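Local coordinates for Cys-Gly metallodipeptidase DUG1 (Saccharomyces cerevisiae, PDB 4G1P), which hydrolyses the Cys-Gly dipeptide as a zinc- or manganese-dependent metallopeptidase and forms the catalytic component of the complex that degrades glutathione, at residues 425-428 with 429-433; 307-310 with 311-315; 459-462 with 463-467; 243-246 with 247-251. All blocks are in the same frame, centred on the assembly; numbering follows the deposited sequence.

Each contact follows a single helix, some including a residue at its end, so each has the same i to i+4 backbone bonding and differs in its side chains and surroundings. Contact 4 (helix 244-252) is mostly buried, packs methionines and touches the second subunit. Contact 2 (helix 306-314) is also buried and meets that subunit, but its chemistry is aromatic and histidine-based. Contact 3, near the start of helix 458-477, sets a buried methionine on a phenylalanine against a more open lysine side. Contact 1 (helix 426-433) is partly buried, with Ile425 near the probable proton acceptor and a Gln430-Asp431 bond on a more exposed part. Contacts 3 and 4 are the farthest apart, about 49 Å between centres.

Contact 1 (425-428 with 429-433); sequences ITLT and FQDAL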
loop_
_atom_site.group_PDB
_atom_site.type_symbol
_atom_site.label_atom_id
_atom_site.label_comp_id
_atom_site.label_asym_id
_atom_site.label_seq_id
_atom_site.Cartn_x
_atom_site.Cartn_y
_atom_site.Cartn_z
ATOM N N ILE A 425 6.251 -22.864 -16.394
ATOM C CA ILE A 425 6.565 -23.499 -17.690
ATOM C C ILE A 425 6.851 -24.987 -17.645
ATOM O O ILE A 425 7.099 -25.589 -18.693
ATOM C CB ILE A 425 7.767 -22.867 -18.456
ATOM C CG1 ILE A 425 8.811 -22.333 -17.486
ATOM C CG2 ILE A 425 7.301 -21.833 -19.482
ATOM C CD1 ILE A 425 9.542 -23.415 -16.764
ATOM N N THR A 426 6.867 -25.556 -16.442
ATOM C CA THR A 426 7.178 -26.958 -16.265
ATOM C C THR A 426 6.329 -27.827 -17.212
ATOM O O THR A 426 6.859 -28.673 -17.922
ATOM C CB THR A 426 7.027 -27.393 -14.796
ATOM O OG1 THR A 426 7.283 -28.802 -14.679
ATOM C CG2 THR A 426 5.619 -27.115 -14.315
ATOM N N LEU A 427 5.030 -27.563 -17.280
ATOM C CA LEU A 427 4.152 -28.310 -18.168
ATOM C C LEU A 427 4.464 -28.046 -19.632
ATOM O O LEU A 427 4.403 -28.964 -20.457
ATOM C CB LEU A 427 2.698 -27.967 -17.892
ATOM C CG LEU A 427 1.651 -28.889 -18.507
ATOM C CD1 LEU A 427 1.988 -30.366 -18.280
ATOM C CD2 LEU A 427 0.309 -28.555 -17.901
ATOM N N THR A 428 4.797 -26.799 -19.953
ATOM C CA THR A 428 5.169 -26.454 -21.317
ATOM C C THR A 428 6.427 -27.202 -21.747
ATOM O O THR A 428 6.529 -27.631 -22.888
ATOM C CB THR A 428 5.345 -24.936 -21.512
ATOM O OG1 THR A 428 4.089 -24.282 -21.314
ATOM C CG2 THR A 428 5.815 -24.627 -22.917
ATOM N N PHE A 429 7.381 -27.393 -20.843
ATOM C CA PHE A 429 8.557 -28.182 -21.212
ATOM C C PHE A 429 8.167 -29.620 -21.529
ATOM O O PHE A 429 8.553 -30.182 -22.571
ATOM C CB PHE A 429 9.633 -28.138 -20.131
ATOM C CG PHE A 429 10.510 -26.914 -20.204
ATOM C CD1 PHE A 429 11.265 -26.656 -21.334
ATOM C CD2 PHE A 429 10.596 -26.029 -19.135
ATOM C CE1 PHE A 429 12.074 -25.527 -21.397
ATOM C CE2 PHE A 429 11.411 -24.913 -19.200
ATOM C CZ PHE A 429 12.142 -24.661 -20.329
ATOM N N GLN A 430 7.374 -30.202 -20.640
ATOM C CA GLN A 430 6.990 -31.593 -20.788
ATOM C C GLN A 430 6.268 -31.843 -22.096
ATOM O O GLN A 430 6.674 -32.691 -22.862
ATOM C CB GLN A 430 6.112 -32.027 -19.637
ATOM C CG GLN A 430 5.559 -33.405 -19.808
ATOM C CD GLN A 430 4.649 -33.771 -18.667
ATOM O OE1 GLN A 430 5.108 -34.257 -17.634
ATOM N NE2 GLN A 430 3.348 -33.525 -18.835
ATOM N N ASP A 431 5.219 -31.076 -22.354
ATOM C CA ASP A 431 4.394 -31.268 -23.538
ATOM C C ASP A 431 5.059 -30.848 -24.846
ATOM O O ASP A 431 5.019 -31.593 -25.823
ATOM C CB ASP A 431 3.062 -30.542 -23.379
ATOM C CG ASP A 431 2.167 -31.183 -22.329
ATOM O OD1 ASP A 431 2.588 -32.185 -21.695
ATOM O OD2 ASP A 431 1.041 -30.674 -22.130
ATOM N N ALA A 432 5.666 -29.664 -24.874
ATOM C CA ALA A 432 6.255 -29.154 -26.104
ATOM C C ALA A 432 7.449 -29.977 -26.573
ATOM O O ALA A 432 7.655 -30.154 -27.775
ATOM C CB ALA A 432 6.655 -27.696 -25.942
ATOM N N LEU A 433 8.246 -30.468 -25.628
ATOM C CA LEU A 433 9.463 -31.179 -25.979
ATOM C C LEU A 433 9.232 -32.681 -25.947
ATOM O O LEU A 433 10.040 -33.459 -26.464
ATOM C CB LEU A 433 10.611 -30.798 -25.035
ATOM C CG LEU A 433 11.068 -29.335 -24.978
ATOM C CD1 LEU A 433 12.402 -29.215 -24.240
ATOM C CD2 LEU A 433 11.128 -28.672 -26.374
#
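Ile425 and Phe429 meet through their backbones and their side chains. The amide of Phe429 donates to Ile425 O (N to O 2.8 Å). Alongside this bond Ile425 CD1 comes to the edge of the phenyl ring, near its plane, 3.4 Å from Phe429 CE2. The other backbone bonds repeat the same step: Gln430 N is bonded to Thr426 O at 3.2 Å, and Ala432 N to Thr428 O at 3.0 Å. Asp431 N reaches Leu427 O almost straight, with an N-H...O angle of 176°. Four carbonyls at the start of the helix are thereby satisfied by amides one turn on.

Gln430 and Asp431 supply a polar group: Gln430 NE2 donates to Asp431 OD1 (3.2 Å), which it meets on the syn side but 27° out of the carboxylate plane. The extended Gln430 chain, with CG anti to the backbone N (chi1 174°), carries the amide out to this position, and Leu427 CD1 lies against it, 3.5 Å from Gln430 NE2. The other end of the amide, OE1, is bonded to Trp390 of strand 378-391, while Thr428 OG1 pairs with Asp179 of helix 178-185. As a helix of the alpha/beta M20 peptidase scaffold, it packs Ile425 and Phe429 on helix 178-185 and strand 96-102, and its Leu427/Gln430 side on strand 378-391. Its Ile425 end lies about 6 Å, side chain to side chain, from Glu171, the probable proton acceptor.

Contact 2 (307-310 with 311-315); sequences EDIL and MHRWR
The last turns of helix 306-314 bring Leu310 against Trp314 and Asp308 against His312, just before the chain leaves helical geometry at Arg315. The Leu310 and Trp314 side chains run alongside one another. Leu310 CD2 stands over a face of the indole in a CH-pi contact, 4.2 Å from the centroid of the six-membered ring and 27° off its normal. The carbonyl oxygen of Leu310 also lies over one face of the indole, offset toward its rim. Trp314 N gives that oxygen a weak bond.

Asp308 O accepts two donors of the same residue. His312 N reaches it at 2.9 Å in the regular helical bond, and His312 ND1 at 3.2 Å. The two come from opposite faces of the carbonyl plane, ND1 standing 40° out of it. This becomes possible because CG of His312 is turned beside its own backbone N (chi1 -79°), which swings the imidazole back along the helix; the second bond probably helps fix the ring's rotation. The ring also stacks on Tyr303, which probably restrains it further.

In the M20 dimer this helix lies at the subunit interface: Ile309, His312 and Arg313 pack on Val240, Gly239 and Ile236 of the second subunit respectively. On the flank that holds Ile309, its CG2 meets the aliphatic Arg313 CD at 3.9 Å. Elsewhere on the helix Met311 bends at its last torsion, and its CE rests 3.6 Å from Glu307 CG, alongside the extended glutamate chain.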
loop_
_atom_site.group_PDB
_atom_site.type_symbol
_atom_site.label_atom_id
_atom_site.label_comp_id
_atom_site.label_asym_id
_atom_site.label_seq_id
_atom_site.Cartn_x
_atom_site.Cartn_y
_atom_site.Cartn_z
ATOM N N GLU A 307 -1.064 -35.756 7.252
ATOM C CA GLU A 307 -1.723 -36.036 5.984
ATOM C C GLU A 307 -2.482 -34.806 5.502
ATOM O O GLU A 307 -2.513 -34.501 4.308
ATOM C CB GLU A 307 -2.671 -37.233 6.136
ATOM C CG GLU A 307 -3.412 -37.622 4.860
ATOM C CD GLU A 307 -4.497 -38.671 5.091
ATOM O OE1 GLU A 307 -5.379 -38.445 5.953
ATOM O OE2 GLU A 307 -4.465 -39.722 4.407
ATOM N N ASP A 308 -3.072 -34.088 6.449
ATOM C CA ASP A 308 -3.869 -32.914 6.119
ATOM C C ASP A 308 -3.015 -31.739 5.683
ATOM O O ASP A 308 -3.295 -31.112 4.656
ATOM C CB ASP A 308 -4.749 -32.520 7.297
ATOM C CG ASP A 308 -5.960 -33.415 7.433
ATOM O OD1 ASP A 308 -6.519 -33.810 6.378
ATOM O OD2 ASP A 308 -6.337 -33.721 8.591
ATOM N N ILE A 309 -1.982 -31.442 6.467
ATOM C CA ILE A 309 -1.047 -30.394 6.109
ATOM C C ILE A 309 -0.501 -30.667 4.715
ATOM O O ILE A 309 -0.463 -29.779 3.864
ATOM C CB ILE A 309 0.124 -30.323 7.083
ATOM C CG1 ILE A 309 -0.372 -30.031 8.497
ATOM C CG2 ILE A 309 1.090 -29.251 6.646
ATOM C CD1 ILE A 309 0.656 -30.310 9.579
ATOM N N LEU A 310 -0.109 -31.912 4.466
ATOM C CA LEU A 310 0.510 -32.226 3.193
ATOM C C LEU A 310 -0.493 -32.091 2.052
ATOM O O LEU A 310 -0.194 -31.478 1.023
ATOM C CB LEU A 310 1.185 -33.601 3.218
ATOM C CG LEU A 310 2.318 -33.786 4.239
ATOM C CD1 LEU A 310 2.750 -35.239 4.317
ATOM C CD2 LEU A 310 3.519 -32.892 3.952
ATOM N N MET A 311 -1.691 -32.625 2.246
ATOM C CA MET A 311 -2.676 -32.612 1.172
ATOM C C MET A 311 -3.227 -31.226 0.871
ATOM O O MET A 311 -3.577 -30.920 -0.275
ATOM C CB MET A 311 -3.801 -33.607 1.444
ATOM C CG MET A 311 -3.368 -35.051 1.235
ATOM S SD MET A 311 -4.775 -36.158 1.193
ATOM C CE MET A 311 -5.594 -35.685 2.714
ATOM N N HIS A 312 -3.281 -30.384 1.894
ATOM C CA HIS A 312 -3.718 -29.020 1.684
ATOM C C HIS A 312 -2.619 -28.102 1.136
ATOM O O HIS A 312 -2.930 -27.066 0.550
ATOM C CB HIS A 312 -4.407 -28.458 2.931
ATOM C CG HIS A 312 -5.824 -28.918 3.069
ATOM N ND1 HIS A 312 -6.210 -29.892 3.965
ATOM C CD2 HIS A 312 -6.938 -28.578 2.379
ATOM C CE1 HIS A 312 -7.505 -30.116 3.836
ATOM N NE2 HIS A 312 -7.970 -29.333 2.880
ATOM N N ARG A 313 -1.349 -28.485 1.298
ATOM C CA ARG A 313 -0.271 -27.824 0.555
ATOM C C ARG A 313 -0.170 -28.320 -0.877
ATOM O O ARG A 313 0.221 -27.568 -1.755
ATOM C CB ARG A 313 1.095 -28.072 1.177
ATOM C CG ARG A 313 1.242 -27.653 2.597
ATOM C CD ARG A 313 2.530 -28.229 3.149
ATOM N NE ARG A 313 3.688 -27.536 2.605
ATOM C CZ ARG A 313 4.642 -27.009 3.355
ATOM N NH1 ARG A 313 4.568 -27.122 4.669
ATOM N NH2 ARG A 313 5.669 -26.385 2.794
ATOM N N TRP A 314 -0.486 -29.593 -1.112
ATOM C CA TRP A 314 -0.120 -30.223 -2.386
ATOM C C TRP A 314 -1.231 -30.438 -3.409
ATOM O O TRP A 314 -0.997 -30.291 -4.608
ATOM C CB TRP A 314 0.587 -31.559 -2.152
ATOM C CG TRP A 314 1.906 -31.448 -1.467
ATOM C CD1 TRP A 314 2.623 -30.311 -1.245
ATOM C CD2 TRP A 314 2.665 -32.523 -0.891
ATOM N NE1 TRP A 314 3.774 -30.609 -0.564
ATOM C CE2 TRP A 314 3.829 -31.960 -0.338
ATOM C CE3 TRP A 314 2.470 -33.911 -0.790
ATOM C CZ2 TRP A 314 4.804 -32.734 0.301
ATOM C CZ3 TRP A 314 3.431 -34.676 -0.151
ATOM C CH2 TRP A 314 4.583 -34.086 0.386
ATOM N N ARG A 315 -2.424 -30.817 -2.961
ATOM C CA ARG A 315 -3.411 -31.324 -3.914
ATOM C C ARG A 315 -4.822 -30.791 -3.739
ATOM O O ARG A 315 -5.699 -31.134 -4.514
ATOM C CB ARG A 315 -3.411 -32.862 -3.941
ATOM C CG ARG A 315 -3.761 -33.516 -2.618
ATOM C CD ARG A 315 -5.195 -34.008 -2.622
ATOM N NE ARG A 315 -5.459 -34.841 -3.785
ATOM C CZ ARG A 315 -6.587 -34.805 -4.488
ATOM N NH1 ARG A 315 -7.561 -33.981 -4.130
ATOM N NH2 ARG A 315 -6.746 -35.595 -5.547
#

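Contact 3 (459-462 with 463-467); sequences SNFV and GGMKT
Met465 lays its terminal methyl squarely over the Phe461 ring. CE is 3.6 Å from the ring centroid and only 5° off the normal, a centred CH-pi contact. The sulfur follows over the same face, displaced toward CE1: SD lies 4.5 Å from the centroid, a Met-aromatic contact. A chi1 of -174° sets Phe461 CG beside its carbonyl carbon and so directs the ring toward Met465, and the bend at the end of the methionine chain folds CE back onto it. Both residues are buried.

The Val462 and Lys466 side is partly exposed and makes fewer contacts, with exposed Ser459 near the helix start. The extended lysine runs alongside the valine, and Lys466 CE touches Val462 CG1 at 3.6 Å, while its ammonium group forms a salt bridge with Asp13. Gly463 and Gly464, on the helix side shared with Asn460 and Thr467, bring no side chains, and their amides bond to Ser459 O and Asn460 O. Gly463 O accepts both Thr467 N and Thr467 OG1, from opposite faces of its plane.

Among its neighbours, helix 458-477 presents Phe461 and Met465 to Ser144 and Asn147 of helix 135-154, Thr467 to helix 397-410, and Lys466 to helices 5-14 and 397-410.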
loop_
_atom_site.group_PDB
_atom_site.type_symbol
_atom_site.label_atom_id
_atom_site.label_comp_id
_atom_site.label_asym_id
_atom_site.label_seq_id
_atom_site.Cartn_x
_atom_site.Cartn_y
_atom_site.Cartn_z
ATOM N N SER A 459 25.230 -26.021 3.342
ATOM C CA SER A 459 25.129 -27.475 3.227
ATOM C C SER A 459 24.236 -27.883 2.071
ATOM O O SER A 459 24.521 -28.855 1.384
ATOM C CB SER A 459 24.639 -28.112 4.526
ATOM O OG SER A 459 23.304 -27.738 4.790
ATOM N N ASN A 460 23.165 -27.128 1.845
ATOM C CA ASN A 460 22.296 -27.365 0.685
ATOM C C ASN A 460 22.925 -26.884 -0.613
ATOM O O ASN A 460 22.721 -27.469 -1.678
ATOM C CB ASN A 460 20.943 -26.695 0.879
ATOM C CG ASN A 460 20.113 -27.381 1.935
ATOM O OD1 ASN A 460 20.427 -27.309 3.126
ATOM N ND2 ASN A 460 19.041 -28.046 1.510
ATOM N N PHE A 461 23.695 -25.812 -0.514
ATOM C CA PHE A 461 24.383 -25.283 -1.670
ATOM C C PHE A 461 25.379 -26.323 -2.160
ATOM O O PHE A 461 25.310 -26.762 -3.305
ATOM C CB PHE A 461 25.076 -23.967 -1.318
ATOM C CG PHE A 461 25.690 -23.287 -2.482
ATOM C CD1 PHE A 461 25.065 -23.306 -3.712
ATOM C CD2 PHE A 461 26.908 -22.626 -2.356
ATOM C CE1 PHE A 461 25.639 -22.685 -4.812
ATOM C CE2 PHE A 461 27.491 -21.988 -3.450
ATOM C CZ PHE A 461 26.852 -22.014 -4.676
ATOM N N VAL A 462 26.280 -26.738 -1.279
ATOM C CA VAL A 462 27.281 -27.731 -1.639
ATOM C C VAL A 462 26.647 -29.094 -1.912
ATOM O O VAL A 462 26.921 -29.716 -2.945
ATOM C CB VAL A 462 28.367 -27.867 -0.560
ATOM C CG1 VAL A 462 29.290 -29.028 -0.881
ATOM C CG2 VAL A 462 29.145 -26.560 -0.431
ATOM N N GLY A 463 25.791 -29.544 -0.998
ATOM C CA GLY A 463 25.086 -30.804 -1.171
ATOM C C GLY A 463 24.312 -30.867 -2.475
ATOM O O GLY A 463 24.300 -31.906 -3.158
ATOM N N GLY A 464 23.678 -29.749 -2.833
ATOM C CA GLY A 464 22.864 -29.686 -4.030
ATOM C C GLY A 464 23.705 -29.737 -5.291
ATOM O O GLY A 464 23.275 -30.264 -6.322
ATOM N N MET A 465 24.909 -29.180 -5.219
ATOM C CA MET A 465 25.786 -29.173 -6.381
ATOM C C MET A 465 26.293 -30.575 -6.658
ATOM O O MET A 465 26.257 -31.056 -7.799
ATOM C CB MET A 465 26.958 -28.222 -6.171
ATOM C CG MET A 465 26.659 -26.792 -6.595
ATOM S SD MET A 465 28.075 -25.684 -6.410
ATOM C CE MET A 465 28.138 -25.516 -4.623
ATOM N N LYS A 466 26.762 -31.225 -5.597
ATOM C CA LYS A 466 27.227 -32.591 -5.677
ATOM C C LYS A 466 26.074 -33.475 -6.115
ATOM O O LYS A 466 26.277 -34.412 -6.879
ATOM C CB LYS A 466 27.788 -33.038 -4.329
ATOM C CG LYS A 466 29.032 -32.260 -3.913
ATOM C CD LYS A 466 29.496 -32.618 -2.514
ATOM C CE LYS A 466 30.872 -32.026 -2.206
ATOM N NZ LYS A 466 31.385 -32.424 -0.868
ATOM N N THR A 467 24.860 -33.167 -5.660
ATOM C CA THR A 467 23.710 -33.963 -6.073
ATOM C C THR A 467 23.402 -33.746 -7.557
ATOM O O THR A 467 23.067 -34.687 -8.288
ATOM C CB THR A 467 22.458 -33.700 -5.202
ATOM O OG1 THR A 467 22.714 -34.118 -3.860
ATOM C CG2 THR A 467 21.256 -34.487 -5.721
#

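Contact 4 (243-246 with 247-251); sequences EPMI and DLMQV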
loop_
_atom_site.group_PDB
_atom_site.type_symbol
_atom_site.label_atom_id
_atom_site.label_comp_id
_atom_site.label_asym_id
_atom_site.label_seq_id
_atom_site.Cartn_x
_atom_site.Cartn_y
_atom_site.Cartn_z
ATOM N N GLU A 243 -18.253 4.269 -1.269
ATOM C CA GLU A 243 -16.808 4.063 -1.192
ATOM C C GLU A 243 -16.356 2.724 -1.800
ATOM O O GLU A 243 -16.745 1.650 -1.329
ATOM C CB GLU A 243 -16.328 4.187 0.253
ATOM C CG GLU A 243 -16.828 5.445 0.950
ATOM C CD GLU A 243 -16.198 5.682 2.323
ATOM O OE1 GLU A 243 -15.222 4.986 2.694
ATOM O OE2 GLU A 243 -16.687 6.572 3.047
ATOM N N PRO A 244 -15.535 2.790 -2.859
ATOM C CA PRO A 244 -14.922 1.600 -3.450
ATOM C C PRO A 244 -14.276 0.688 -2.401
ATOM O O PRO A 244 -14.470 -0.522 -2.458
ATOM C CB PRO A 244 -13.870 2.191 -4.382
ATOM C CG PRO A 244 -14.478 3.466 -4.826
ATOM C CD PRO A 244 -15.228 4.004 -3.635
ATOM N N MET A 245 -13.553 1.259 -1.443
ATOM C CA MET A 245 -12.963 0.451 -0.381
ATOM C C MET A 245 -13.983 -0.364 0.420
ATOM O O MET A 245 -13.685 -1.478 0.858
ATOM C CB MET A 245 -12.097 1.297 0.558
ATOM C CG MET A 245 -10.656 1.457 0.086
ATOM S SD MET A 245 -9.751 -0.098 -0.194
ATOM C CE MET A 245 -9.484 -0.649 1.489
ATOM N N ILE A 246 -15.177 0.184 0.610
ATOM C CA ILE A 246 -16.187 -0.495 1.405
ATOM C C ILE A 246 -16.758 -1.691 0.630
ATOM O O ILE A 246 -16.861 -2.804 1.156
ATOM C CB ILE A 246 -17.275 0.479 1.860
ATOM C CG1 ILE A 246 -16.686 1.467 2.868
ATOM C CG2 ILE A 246 -18.434 -0.260 2.484
ATOM C CD1 ILE A 246 -17.621 2.610 3.257
ATOM N N ASP A 247 -17.103 -1.464 -0.630
ATOM C CA ASP A 247 -17.528 -2.563 -1.485
ATOM C C ASP A 247 -16.454 -3.647 -1.522
ATOM O O ASP A 247 -16.749 -4.840 -1.365
ATOM C CB ASP A 247 -17.826 -2.062 -2.896
ATOM C CG ASP A 247 -18.882 -0.967 -2.911
ATOM O OD1 ASP A 247 -19.615 -0.861 -1.909
ATOM O OD2 ASP A 247 -18.974 -0.220 -3.914
ATOM N N LEU A 248 -15.208 -3.215 -1.691
ATOM C CA LEU A 248 -14.083 -4.125 -1.872
ATOM C C LEU A 248 -13.849 -5.056 -0.689
ATOM O O LEU A 248 -13.500 -6.215 -0.883
ATOM C CB LEU A 248 -12.801 -3.356 -2.192
ATOM C CG LEU A 248 -11.628 -4.278 -2.538
ATOM C CD1 LEU A 248 -11.877 -4.927 -3.890
ATOM C CD2 LEU A 248 -10.259 -3.575 -2.481
ATOM N N MET A 249 -14.036 -4.565 0.531
ATOM C CA MET A 249 -13.907 -5.435 1.691
ATOM C C MET A 249 -14.961 -6.530 1.648
ATOM O O MET A 249 -14.728 -7.664 2.069
ATOM C CB MET A 249 -14.017 -4.645 2.990
ATOM C CG MET A 249 -12.971 -3.545 3.112
ATOM S SD MET A 249 -11.258 -4.126 3.071
ATOM C CE MET A 249 -10.805 -4.013 1.331
ATOM N N GLN A 250 -16.124 -6.193 1.119
ATOM C CA GLN A 250 -17.182 -7.170 1.020
ATOM C C GLN A 250 -16.919 -8.196 -0.085
ATOM O O GLN A 250 -17.064 -9.392 0.131
ATOM C CB GLN A 250 -18.536 -6.468 0.890
ATOM C CG GLN A 250 -19.084 -6.090 2.257
ATOM C CD GLN A 250 -19.975 -4.866 2.250
ATOM O OE1 GLN A 250 -20.365 -4.362 1.196
ATOM N NE2 GLN A 250 -20.303 -4.375 3.445
ATOM N N VAL A 251 -16.508 -7.736 -1.256
ATOM C CA VAL A 251 -16.254 -8.654 -2.350
ATOM C C VAL A 251 -15.091 -9.579 -2.012
ATOM O O VAL A 251 -15.190 -10.797 -2.143
ATOM C CB VAL A 251 -15.996 -7.906 -3.671
ATOM C CG1 VAL A 251 -15.449 -8.849 -4.720
ATOM C CG2 VAL A 251 -17.282 -7.266 -4.172
#
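Met249 and Met245 touch methyl to methyl one turn apart on helix 244-252, which packs on strands 210-226 and 340-349 at the dimer interface, probably as part of the lid domain. From its backbone Met249 can be followed outward. CB lies 3.8 Å from Met245 O, the carbonyl that also takes the amide hydrogen of Met249. A chi1 of -58° turns CG away from its own carbonyl carbon and toward Met245 O, which it approaches to 3.1 Å. Two further bends, at chi2 and chi3, carry the chain round through SD. At the tip CE stands 3.6 Å from Met245 CE, the two chains crossing at an angle. The second subunit places its own Met249 against this one.

Met245 is likewise folded, and its sulfur passes Leu248, with SD 4.2 Å from Leu248 CD2. Polar groups of the first turn face the partner chain as well: the Glu243 carboxylate bonds to Ser320 and Ile321 of the second subunit, while Asp247 is shared between Ser375 and Asn377 of its own chain and Ser258 of the other. At the N-cap, Glu243 O accepts two amides, Ile246 N at 2.9 Å and Asp247 N at 3.2 Å.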